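Local atomic coordinates of CD180 antigen (Mus musculus, PDB entry 3T6Q), a protein that leads to NF-kappa-B activation and may cooperate with MD-1 and TLR4 in the innate immune response of B cells to bacterial lipopolysaccharide. Residues P46-T51 and C67-I72; N91-M96 and I113-S118; D406-R411 and V429-H434; N455-H460 and V482-D487. All blocks are in the same frame, centred on the assembly; numbering follows the deposited sequence.

In the fold
The leucine-rich-repeat solenoid of this receptor illustrates how successive coils are joined in different ways at different points: short paired strands in contact 1, a water bridge in contact 2, and the ends of the main parallel strands in contacts 3 and 4. Contacts 1 and 2 lie 12 Å apart between centres and meet directly, Tyr-70 O standing 2.8 Å from Ile-94 N in a probable hydrogen bond. Contacts 3 and 4, 11 Å apart between centres, adjoin through Leu-432 N and Asn-455 O, also 2.8 Å apart. The two pairs occupy opposite sides of the chain's centre, 50 to 54 Å apart between contact centres. Contact 1 carries a glycan on Asn-50, contact 3 one on Asn-431.

Contact 1 (P46-T51 and C67-I72); sequences PTIQNT and CQIYWI. With NAG (2-acetamido-2-deoxy-beta-D-glucopyranose), chain R.
Pro-46 turns its carbonyl oxygen to two successive amides of 67-72. Tyr-70 N donates to Pro-46 O at 2.9 Å from a direction tilted out of the carbonyl plane, whereas Trp-71 N reaches the same oxygen at 3.3 Å within that plane. Thr-47 follows, in parallel bridge with Trp-71. Its CG2, anti to the carbonyl carbon, lies 3.6 Å from Trp-71 CD1, while OG1 turns to its own segment and donates to Gln-49 OE1. At Ile-48 the amide N bonds Trp-71 O at 3.0 Å, nearly straight. The Ile-48 side chain goes to the other face of the strand pair, beside Ile-72 and pointing the same way, with CD1 4.0 Å from Ile-72 CG1; Ile-69 CG2 is 4.1 Å from Ile-48 CG1. Beyond this apolar cluster the segment leaves its partner, and Asn-50 ND2 is joined covalently to C1 of an N-acetylglucosamine. Strands 47-48 and 71-72 thus link repeats 1 and 2 of the solenoid. Strand 95-96 of the next repeat continues this small parallel sheet beyond 71-72, with Trp-71 packing on Phe-95 and Ile-72 on Met-96.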
# COMPACT_ATOMS: atom_id res chain seq x y z
N PRO A 46 -0.87 8.43 17.74
CA PRO A 46 -0.54 7.05 17.39
C PRO A 46 -1.71 6.10 17.68
O PRO A 46 -1.94 5.16 16.91
CB PRO A 46 0.69 6.77 18.29
CG PRO A 46 1.34 8.09 18.40
CD PRO A 46 0.19 9.07 18.54
N THR A 47 -2.48 6.37 18.74
CA THR A 47 -3.71 5.59 18.95
C THR A 47 -4.81 6.60 19.25
O THR A 47 -4.54 7.62 19.85
CB THR A 47 -3.63 4.63 20.17
OG1 THR A 47 -3.51 5.41 21.35
CG2 THR A 47 -2.42 3.66 20.08
N ILE A 48 -6.02 6.32 18.79
CA ILE A 48 -7.17 7.11 19.19
C ILE A 48 -8.13 6.09 19.82
O ILE A 48 -8.13 4.86 19.47
CB ILE A 48 -7.79 7.95 18.02
CG1 ILE A 48 -8.21 7.03 16.83
CG2 ILE A 48 -6.77 8.99 17.56
CD1 ILE A 48 -8.85 7.80 15.65
N GLN A 49 -8.92 6.56 20.77
CA GLN A 49 -9.67 5.64 21.62
C GLN A 49 -10.83 6.45 22.26
O GLN A 49 -10.99 7.64 21.97
CB GLN A 49 -8.73 5.03 22.68
CG GLN A 49 -8.07 6.04 23.63
CD GLN A 49 -6.70 6.47 23.17
OE1 GLN A 49 -6.00 5.73 22.48
NE2 GLN A 49 -6.31 7.67 23.56
N ASN A 50 -11.60 5.82 23.15
CA ASN A 50 -12.83 6.42 23.70
C ASN A 50 -12.65 7.75 24.38
O ASN A 50 -13.57 8.56 24.37
CB ASN A 50 -13.56 5.42 24.62
CG ASN A 50 -12.82 5.17 25.93
OD1 ASN A 50 -11.59 5.11 25.98
ND2 ASN A 50 -13.59 5.04 27.02
N THR A 51 -11.45 8.02 24.88
CA THR A 51 -11.18 9.29 25.56
C THR A 51 -10.67 10.43 24.65
O THR A 51 -10.57 11.60 25.09
CB THR A 51 -10.13 9.08 26.66
OG1 THR A 51 -9.03 8.37 26.09
CG2 THR A 51 -10.71 8.25 27.81
N CYS A 67 -2.36 11.85 10.44
CA CYS A 67 -2.10 12.10 11.88
C CYS A 67 -1.28 10.98 12.52
O CYS A 67 -1.23 10.87 13.75
CB CYS A 67 -3.43 12.28 12.65
SG CYS A 67 -3.98 13.98 12.44
N GLN A 68 -0.68 10.13 11.70
CA GLN A 68 0.13 9.00 12.22
C GLN A 68 -0.67 8.05 13.13
O GLN A 68 -0.14 7.45 14.07
CB GLN A 68 1.41 9.55 12.89
CG GLN A 68 2.33 10.25 11.91
CD GLN A 68 3.52 10.90 12.57
OE1 GLN A 68 3.74 12.10 12.43
NE2 GLN A 68 4.30 10.12 13.31
N ILE A 69 -1.96 7.86 12.82
CA ILE A 69 -2.81 6.99 13.61
C ILE A 69 -2.63 5.54 13.17
O ILE A 69 -2.81 5.23 12.00
CB ILE A 69 -4.31 7.37 13.43
CG1 ILE A 69 -4.53 8.79 13.90
CG2 ILE A 69 -5.19 6.38 14.18
CD1 ILE A 69 -5.84 9.39 13.30
N TYR A 70 -2.20 4.68 14.11
CA TYR A 70 -2.06 3.24 13.87
C TYR A 70 -3.23 2.45 14.43
O TYR A 70 -3.49 1.36 13.95
CB TYR A 70 -0.75 2.72 14.50
CG TYR A 70 0.49 3.26 13.80
CD1 TYR A 70 1.09 2.53 12.78
CD2 TYR A 70 1.04 4.50 14.15
CE1 TYR A 70 2.24 3.00 12.14
CE2 TYR A 70 2.16 5.01 13.47
CZ TYR A 70 2.77 4.25 12.47
OH TYR A 70 3.91 4.70 11.81
N TRP A 71 -3.92 2.97 15.45
CA TRP A 71 -4.96 2.20 16.13
C TRP A 71 -6.21 3.02 16.31
O TRP A 71 -6.14 4.12 16.80
CB TRP A 71 -4.50 1.73 17.52
CG TRP A 71 -3.31 0.81 17.43
CD1 TRP A 71 -1.94 1.15 17.48
CD2 TRP A 71 -3.33 -0.64 17.15
NE1 TRP A 71 -1.15 0.03 17.32
CE2 TRP A 71 -1.91 -1.07 17.09
CE3 TRP A 71 -4.32 -1.58 16.94
CZ2 TRP A 71 -1.56 -2.39 16.87
CZ3 TRP A 71 -3.94 -2.91 16.72
CH2 TRP A 71 -2.60 -3.30 16.68
N ILE A 72 -7.37 2.44 16.00
CA ILE A 72 -8.68 3.07 16.35
C ILE A 72 -9.45 2.09 17.24
O ILE A 72 -9.98 1.10 16.73
CB ILE A 72 -9.52 3.40 15.09
CG1 ILE A 72 -8.65 4.15 14.06
CG2 ILE A 72 -10.77 4.23 15.48
CD1 ILE A 72 -9.44 4.62 12.81
C1 NAG R . -13.05 4.78 28.34
C2 NAG R . -13.88 5.45 29.45
C3 NAG R . -13.46 4.91 30.83
C4 NAG R . -13.23 3.39 30.87
C5 NAG R . -12.30 3.03 29.72
C6 NAG R . -11.87 1.57 29.65
C7 NAG R . -14.74 7.63 28.65
C8 NAG R . -14.60 9.12 28.60
N2 NAG R . -13.84 6.91 29.35
O3 NAG R . -14.49 5.19 31.74
O4 NAG R . -12.72 2.99 32.13
O5 NAG R . -12.97 3.37 28.54
O6 NAG R . -12.98 0.80 29.29
O7 NAG R . -15.70 7.15 28.03

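Contact 2 (N91-M96 and I113-S118); sequences NPLIFM and IQTGIS
Thr-115 meets Asn-91 and Leu-93 through its methyl branch and its backbone, while its hydroxyl turns elsewhere. With chi1 at 48°, OG1 sits between the backbone N and the carbonyl carbon and bonds Phe-112 O, just ahead of its own segment. The same rotation sets CG2 anti to the carbonyl carbon, 3.8 Å from Asn-91 O and 4.2 Å from Leu-93 CD1. Leu-93 holds CG anti to its carbonyl carbon (chi1 -60°), and the two side chains cross obliquely. Closer still is the backbone approach of Thr-115 CA to Asn-91 O, a CA-H...O contact of 3.3 Å. Asn-91 and Leu-93 are the asparagine and following leucine of the LxLxxNxL signature of leucine-rich repeats, and Thr-115 takes the asparagine position in the next coil. The Asn-91 amide ties its own coil to the preceding one: OD1 accepts from the N-H groups of Cys-67 and Ile-69, and ND2 donates to Leu-64 O there and to Leu-88 O of its own repeat, so both ends of this buried group are bonded. Thr-115 N is in turn bound by Asn-139 OD1, one coil further on. Pro-92 forms the centre of an inverse gamma turn, closed by a weak bond from Leu-93 N to Asn-91 O. The segments are not joined by a direct hydrogen bond; instead a water bonds Leu-93 O at 2.8 Å and Thr-115 O at 2.9 Å. Partners from other protein chains also reach this region: Gln-114 OE1 is bonded to the backbone of one, and Met-96 O to a basic side chain of another.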
# COMPACT_ATOMS: atom_id res chain seq x y z
N ASN A 91 -3.53 7.60 7.04
CA ASN A 91 -3.11 7.08 8.36
C ASN A 91 -2.74 5.61 8.23
O ASN A 91 -3.45 4.85 7.57
CB ASN A 91 -4.23 7.27 9.44
CG ASN A 91 -4.35 8.69 9.86
OD1 ASN A 91 -3.45 9.21 10.57
ND2 ASN A 91 -5.38 9.37 9.38
N PRO A 92 -1.62 5.19 8.84
CA PRO A 92 -1.20 3.79 8.64
C PRO A 92 -1.92 2.79 9.58
O PRO A 92 -1.30 2.18 10.49
CB PRO A 92 0.31 3.86 8.95
CG PRO A 92 0.40 4.94 10.02
CD PRO A 92 -0.59 5.99 9.54
N LEU A 93 -3.21 2.59 9.34
CA LEU A 93 -4.06 1.93 10.33
C LEU A 93 -3.75 0.44 10.39
O LEU A 93 -3.77 -0.24 9.38
CB LEU A 93 -5.55 2.12 10.00
CG LEU A 93 -6.03 3.57 9.94
CD1 LEU A 93 -7.48 3.67 9.46
CD2 LEU A 93 -5.88 4.19 11.33
N ILE A 94 -3.52 -0.07 11.59
CA ILE A 94 -3.34 -1.51 11.82
C ILE A 94 -4.70 -2.18 12.12
O ILE A 94 -4.95 -3.29 11.68
CB ILE A 94 -2.35 -1.75 12.98
CG1 ILE A 94 -0.99 -1.11 12.64
CG2 ILE A 94 -2.18 -3.27 13.27
CD1 ILE A 94 -0.06 -0.98 13.83
N PHE A 95 -5.55 -1.50 12.88
CA PHE A 95 -6.84 -2.13 13.23
C PHE A 95 -7.83 -1.10 13.66
O PHE A 95 -7.47 -0.14 14.30
CB PHE A 95 -6.69 -3.17 14.37
CG PHE A 95 -7.83 -4.17 14.46
CD1 PHE A 95 -7.90 -5.25 13.58
CD2 PHE A 95 -8.82 -4.05 15.46
CE1 PHE A 95 -8.93 -6.19 13.68
CE2 PHE A 95 -9.85 -4.98 15.56
CZ PHE A 95 -9.90 -6.05 14.66
N MET A 96 -9.09 -1.39 13.38
CA MET A 96 -10.15 -0.48 13.75
C MET A 96 -11.23 -1.33 14.42
O MET A 96 -11.72 -2.33 13.85
CB MET A 96 -10.67 0.21 12.48
CG MET A 96 -11.90 1.06 12.72
SD MET A 96 -12.29 1.96 11.20
CE MET A 96 -13.41 3.19 11.83
N ILE A 113 -8.80 7.06 2.43
CA ILE A 113 -7.84 6.99 1.31
C ILE A 113 -6.43 6.64 1.82
O ILE A 113 -5.95 7.18 2.82
CB ILE A 113 -7.89 8.34 0.51
CG1 ILE A 113 -9.25 8.50 -0.20
CG2 ILE A 113 -6.73 8.48 -0.49
CD1 ILE A 113 -9.60 9.94 -0.60
N GLN A 114 -5.72 5.77 1.09
CA GLN A 114 -4.32 5.49 1.39
C GLN A 114 -4.16 5.25 2.90
O GLN A 114 -3.35 5.91 3.59
CB GLN A 114 -3.35 6.57 0.89
CG GLN A 114 -1.92 6.02 0.73
CD GLN A 114 -0.94 7.08 0.23
OE1 GLN A 114 -0.66 8.05 0.93
NE2 GLN A 114 -0.41 6.88 -0.98
N THR A 115 -4.91 4.28 3.38
CA THR A 115 -4.81 3.79 4.76
C THR A 115 -4.18 2.40 4.81
O THR A 115 -4.19 1.74 5.87
CB THR A 115 -6.21 3.75 5.42
OG1 THR A 115 -7.10 3.10 4.51
CG2 THR A 115 -6.69 5.20 5.68
N GLY A 116 -3.70 1.91 3.68
CA GLY A 116 -3.04 0.61 3.65
C GLY A 116 -3.94 -0.61 3.62
O GLY A 116 -3.45 -1.75 3.71
N ILE A 117 -5.25 -0.41 3.51
CA ILE A 117 -6.19 -1.52 3.71
C ILE A 117 -6.30 -2.38 2.46
O ILE A 117 -6.16 -1.89 1.34
CB ILE A 117 -7.59 -1.03 4.16
CG1 ILE A 117 -8.26 -0.23 3.05
CG2 ILE A 117 -7.43 -0.20 5.45
CD1 ILE A 117 -9.78 0.01 3.28
N SER A 118 -6.57 -3.66 2.62
CA SER A 118 -6.70 -4.50 1.45
C SER A 118 -8.14 -4.99 1.25
O SER A 118 -8.43 -5.70 0.31
CB SER A 118 -5.74 -5.67 1.54
OG SER A 118 -6.02 -6.39 2.73
O HOH W 1 -4.36 -0.97 6.76

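Contact 3 (D406-R411 and V429-H434); sequences DLAFTR and VLNLSH. With NAG (2-acetamido-2-deoxy-beta-D-glucopyranose), chain F; NAG (2-acetamido-2-deoxy-beta-D-glucopyranose), chain E.
A parallel backbone pairing reinforced by side-chain turns joins 406-411 of repeat 14 to 429-434 of repeat 15, where the parallel strands of the leucine-rich-repeat solenoid run out into loops. Leu-407 N donates to Asn-431 O at 2.8 Å, and Phe-409 N to Ser-433 O at 2.7 Å in an almost straight bond. Asp-406 and Asn-431 pair across the strands with matching shapes: each has CG anti to the backbone N, and carboxylate and amide lie side by side with their planes 8° apart. Each forms an Asx turn, Asp-406 OD1 accepting from Ala-408 N and Asn-431 OD1 from Ser-433 N. This holds both flat groups in place while their other ends meet sugar. Asn-431 ND2 carries an N-acetylglucosamine, whose N2 donates to Asp-406 OD2 at 2.7 Å; the N2 of a residue from a second glycan reaches the same OD2 at 2.8 Å. Inside the coil Leu-407 lies alongside Leu-432, CB to CD2 3.8 Å. Phe-409 is the third residue of the type II turn from Leu-407 to Thr-410, and its ring lies nearly parallel (12°) to that of His-434 but slid apart, with centroids separated by 4.7 Å. Phe-409 also stacks on Tyr-385, extending the aromatic row to the previous repeat. Over the His-434 face, displaced toward the rim, Phe-409 CE1 comes 3.4 Å from His-434 CD2.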
# COMPACT_ATOMS: atom_id res chain seq x y z
N ASP A 406 -17.28 36.94 -24.37
CA ASP A 406 -16.06 37.02 -23.57
C ASP A 406 -14.93 37.22 -24.56
O ASP A 406 -14.71 36.40 -25.40
CB ASP A 406 -15.90 35.74 -22.74
CG ASP A 406 -14.79 35.83 -21.71
OD1 ASP A 406 -13.96 36.80 -21.79
OD2 ASP A 406 -14.72 34.94 -20.82
N LEU A 407 -14.23 38.36 -24.46
CA LEU A 407 -13.11 38.70 -25.31
C LEU A 407 -11.89 39.02 -24.43
O LEU A 407 -10.94 39.70 -24.87
CB LEU A 407 -13.53 39.93 -26.15
CG LEU A 407 -14.48 39.56 -27.31
CD1 LEU A 407 -15.18 40.80 -27.87
CD2 LEU A 407 -13.74 38.83 -28.44
N ALA A 408 -11.92 38.55 -23.19
CA ALA A 408 -10.82 38.88 -22.24
C ALA A 408 -9.47 38.45 -22.83
O ALA A 408 -9.36 37.35 -23.39
CB ALA A 408 -11.04 38.21 -20.89
N PHE A 409 -8.46 39.32 -22.68
CA PHE A 409 -7.06 39.07 -23.08
C PHE A 409 -6.92 38.93 -24.59
O PHE A 409 -5.92 38.42 -25.08
CB PHE A 409 -6.47 37.86 -22.32
CG PHE A 409 -6.45 38.08 -20.84
CD1 PHE A 409 -5.42 38.85 -20.26
CD2 PHE A 409 -7.48 37.61 -20.04
CE1 PHE A 409 -5.43 39.12 -18.89
CE2 PHE A 409 -7.47 37.87 -18.67
CZ PHE A 409 -6.45 38.64 -18.11
N THR A 410 -7.90 39.38 -25.34
CA THR A 410 -7.78 39.36 -26.76
C THR A 410 -7.78 40.83 -27.20
O THR A 410 -8.79 41.53 -26.98
CB THR A 410 -8.99 38.61 -27.39
OG1 THR A 410 -8.89 37.21 -27.06
CG2 THR A 410 -9.00 38.81 -28.91
N ARG A 411 -6.69 41.27 -27.84
CA ARG A 411 -6.57 42.66 -28.31
C ARG A 411 -7.62 42.96 -29.40
O ARG A 411 -7.77 42.19 -30.36
CB ARG A 411 -5.13 42.91 -28.82
CG ARG A 411 -4.93 44.22 -29.60
CD ARG A 411 -3.51 44.78 -29.42
NE ARG A 411 -2.55 43.72 -29.11
CZ ARG A 411 -1.65 43.24 -29.95
NH1 ARG A 411 -0.85 42.25 -29.58
NH2 ARG A 411 -1.54 43.75 -31.17
N VAL A 429 -23.73 40.38 -20.61
CA VAL A 429 -22.40 40.26 -19.99
C VAL A 429 -21.33 40.40 -21.09
O VAL A 429 -21.37 39.67 -22.09
CB VAL A 429 -22.19 38.90 -19.28
CG1 VAL A 429 -20.74 38.79 -18.75
CG2 VAL A 429 -23.17 38.70 -18.12
N LEU A 430 -20.40 41.33 -20.89
CA LEU A 430 -19.35 41.59 -21.89
C LEU A 430 -18.01 41.70 -21.14
O LEU A 430 -17.87 42.57 -20.25
CB LEU A 430 -19.66 42.88 -22.68
CG LEU A 430 -18.67 43.38 -23.71
CD1 LEU A 430 -18.32 42.31 -24.76
CD2 LEU A 430 -19.22 44.63 -24.40
N ASN A 431 -17.06 40.82 -21.46
CA ASN A 431 -15.78 40.84 -20.76
C ASN A 431 -14.73 41.29 -21.78
O ASN A 431 -14.44 40.56 -22.74
CB ASN A 431 -15.43 39.47 -20.12
CG ASN A 431 -14.19 39.53 -19.23
OD1 ASN A 431 -13.41 40.46 -19.32
ND2 ASN A 431 -14.00 38.54 -18.39
N LEU A 432 -14.15 42.46 -21.52
CA LEU A 432 -13.11 43.07 -22.38
C LEU A 432 -11.82 43.32 -21.61
O LEU A 432 -11.04 44.23 -21.94
CB LEU A 432 -13.61 44.42 -22.95
CG LEU A 432 -14.90 44.30 -23.83
CD1 LEU A 432 -15.47 45.63 -24.28
CD2 LEU A 432 -14.62 43.45 -25.07
N SER A 433 -11.62 42.54 -20.56
CA SER A 433 -10.44 42.64 -19.73
C SER A 433 -9.20 42.59 -20.63
O SER A 433 -9.06 41.68 -21.44
CB SER A 433 -10.42 41.48 -18.75
OG SER A 433 -9.30 41.57 -17.91
N HIS A 434 -8.28 43.55 -20.48
CA HIS A 434 -7.04 43.60 -21.32
C HIS A 434 -7.20 43.57 -22.82
O HIS A 434 -6.29 43.19 -23.53
CB HIS A 434 -6.06 42.51 -20.84
CG HIS A 434 -5.73 42.63 -19.39
ND1 HIS A 434 -4.57 43.19 -18.94
CD2 HIS A 434 -6.45 42.28 -18.27
CE1 HIS A 434 -4.56 43.18 -17.60
NE2 HIS A 434 -5.71 42.62 -17.18
C1 NAG F . -14.91 37.45 -18.22
C2 NAG F . -14.27 36.17 -17.66
C3 NAG F . -15.40 35.14 -17.41
C4 NAG F . -16.54 35.71 -16.53
C5 NAG F . -17.01 37.07 -17.07
C6 NAG F . -18.01 37.77 -16.15
C7 NAG F . -12.00 35.45 -18.30
C8 NAG F . -11.09 34.89 -19.39
N2 NAG F . -13.27 35.64 -18.61
O3 NAG F . -14.85 33.99 -16.77
O4 NAG F . -17.70 34.87 -16.63
O5 NAG F . -15.90 37.94 -17.30
O6 NAG F . -17.45 37.90 -14.85
O7 NAG F . -11.55 35.70 -17.19
C1 NAG E . -13.86 31.81 -21.73
C2 NAG E . -14.47 31.56 -20.33
C3 NAG E . -13.40 31.81 -19.24
C4 NAG E . -12.09 31.08 -19.56
C5 NAG E . -11.67 31.39 -20.99
C6 NAG E . -10.38 30.71 -21.43
C7 NAG E . -16.78 31.95 -19.60
C8 NAG E . -17.88 32.96 -19.47
N2 NAG E . -15.62 32.40 -20.12
O3 NAG E . -13.92 31.35 -18.02
O4 NAG E . -11.00 31.50 -18.74
O5 NAG E . -12.71 31.04 -21.90
O6 NAG E . -10.59 29.32 -21.68
O7 NAG E . -16.97 30.80 -19.21

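Contact 4 (N455-H460 and V482-D487)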
# COMPACT_ATOMS: atom_id res chain seq x y z
N ASN A 455 -16.76 44.14 -18.00
CA ASN A 455 -15.47 44.06 -17.33
C ASN A 455 -14.48 44.74 -18.25
O ASN A 455 -14.25 44.28 -19.38
CB ASN A 455 -15.07 42.58 -17.04
CG ASN A 455 -13.75 42.44 -16.27
OD1 ASN A 455 -13.64 41.54 -15.45
ND2 ASN A 455 -12.76 43.26 -16.56
N LEU A 456 -13.89 45.83 -17.76
CA LEU A 456 -12.85 46.53 -18.51
C LEU A 456 -11.55 46.64 -17.76
O LEU A 456 -10.79 47.62 -17.94
CB LEU A 456 -13.33 47.94 -18.83
CG LEU A 456 -14.53 48.10 -19.75
CD1 LEU A 456 -14.87 49.56 -19.84
CD2 LEU A 456 -14.23 47.54 -21.14
N GLN A 457 -11.24 45.64 -16.94
CA GLN A 457 -9.97 45.64 -16.26
C GLN A 457 -8.84 45.74 -17.28
O GLN A 457 -8.88 45.08 -18.33
CB GLN A 457 -9.83 44.35 -15.46
CG GLN A 457 -8.60 44.30 -14.60
CD GLN A 457 -8.43 42.99 -13.86
OE1 GLN A 457 -7.44 42.29 -14.05
NE2 GLN A 457 -9.37 42.68 -13.00
N GLY A 458 -7.80 46.54 -16.99
CA GLY A 458 -6.65 46.65 -17.91
C GLY A 458 -6.85 47.35 -19.26
O GLY A 458 -6.06 47.15 -20.19
N ASN A 459 -7.88 48.18 -19.40
CA ASN A 459 -8.00 49.02 -20.58
C ASN A 459 -7.51 50.43 -20.22
O ASN A 459 -6.91 50.60 -19.15
CB ASN A 459 -9.43 49.04 -21.11
CG ASN A 459 -9.83 47.71 -21.71
OD1 ASN A 459 -9.71 47.50 -22.90
ND2 ASN A 459 -10.25 46.78 -20.86
N HIS A 460 -7.78 51.44 -21.07
CA HIS A 460 -7.22 52.80 -20.85
C HIS A 460 -8.06 53.95 -21.31
O HIS A 460 -8.91 53.82 -22.22
CB HIS A 460 -5.84 52.92 -21.48
CG HIS A 460 -5.88 52.99 -22.99
ND1 HIS A 460 -5.82 54.17 -23.68
CD2 HIS A 460 -5.98 51.98 -23.96
CE1 HIS A 460 -5.89 53.93 -25.00
NE2 HIS A 460 -5.98 52.59 -25.17
N VAL A 482 -16.29 47.01 -13.96
CA VAL A 482 -14.95 46.69 -13.41
C VAL A 482 -13.97 47.55 -14.20
O VAL A 482 -13.84 47.41 -15.43
CB VAL A 482 -14.57 45.19 -13.59
CG1 VAL A 482 -13.17 44.90 -13.01
CG2 VAL A 482 -15.61 44.30 -12.95
N LEU A 483 -13.33 48.48 -13.49
CA LEU A 483 -12.35 49.38 -14.06
C LEU A 483 -11.05 49.32 -13.30
O LEU A 483 -10.33 50.31 -13.21
CB LEU A 483 -12.89 50.83 -14.04
CG LEU A 483 -13.99 51.16 -15.06
CD1 LEU A 483 -14.54 52.56 -14.78
CD2 LEU A 483 -13.47 51.12 -16.49
N SER A 484 -10.74 48.15 -12.76
CA SER A 484 -9.54 48.01 -11.98
C SER A 484 -8.31 47.91 -12.91
O SER A 484 -8.47 47.56 -14.07
CB SER A 484 -9.66 46.81 -11.05
OG SER A 484 -10.02 45.65 -11.81
N PHE A 485 -7.10 48.25 -12.42
CA PHE A 485 -5.89 48.23 -13.30
C PHE A 485 -6.02 48.96 -14.62
O PHE A 485 -5.57 48.47 -15.68
CB PHE A 485 -5.52 46.75 -13.62
CG PHE A 485 -5.19 45.96 -12.39
CD1 PHE A 485 -3.89 45.99 -11.85
CD2 PHE A 485 -6.16 45.22 -11.74
CE1 PHE A 485 -3.60 45.28 -10.69
CE2 PHE A 485 -5.87 44.50 -10.61
CZ PHE A 485 -4.59 44.53 -10.08
N CYS A 486 -6.67 50.10 -14.60
CA CYS A 486 -6.86 50.88 -15.81
C CYS A 486 -5.92 52.12 -15.88
O CYS A 486 -6.19 53.04 -16.65
CB CYS A 486 -8.33 51.32 -15.95
SG CYS A 486 -9.36 49.90 -16.50
N ASP A 487 -4.93 52.15 -14.99
CA ASP A 487 -3.93 53.26 -14.92
C ASP A 487 -4.62 54.62 -14.70
O ASP A 487 -4.22 55.61 -15.32
CB ASP A 487 -3.16 53.28 -16.25
CG ASP A 487 -1.94 54.19 -16.23
OD1 ASP A 487 -1.73 54.88 -17.26
OD2 ASP A 487 -1.23 54.22 -15.19
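With chi1 at -174°, Gln-457 CG is anti to the backbone N, and the chain stays extended beyond it, running beside Phe-485 whose CG is anti to the carbonyl carbon (chi1 -61°). Gln-457 CG consequently lies 3.4 Å from Ser-484 OG, and Gln-457 CD is 3.8 Å from Phe-485 CD2, with amide and ring inclined at 48°. Cys-486 directs its sulfur back at the first segment, SG standing 3.1 Å from Leu-456 O. That oxygen is also met by Asn-459 ND2, whose hydrogen bond is straight and in the plane of its own amide but arrives from above the Leu-456 carbonyl plane. Here the repeat signature is seen in two forms: Asn-459 fills the asparagine position of LxLxxNxL in repeat 16, and Cys-486 fills it in repeat 17. Asn-459 ND2 donates also to Leu-432 O, while its OD1 accepts from Leu-437 N; Cys-486 N is bound by Asn-510 OD1 of the following coil. The backbones are tied by Leu-456 N to Val-482 O at 2.8 Å and by Gly-458 N to Ser-484 O at 3.2 Å. Within the type II turn from Leu-456 to Asn-459, Gly-458 brings its CA within 3.1 Å of Phe-485 O, a CA-H...O contact. Toward the interior, Leu-456 and Leu-483 point the same way, CB of the first 4.0 Å from CD2 of the second.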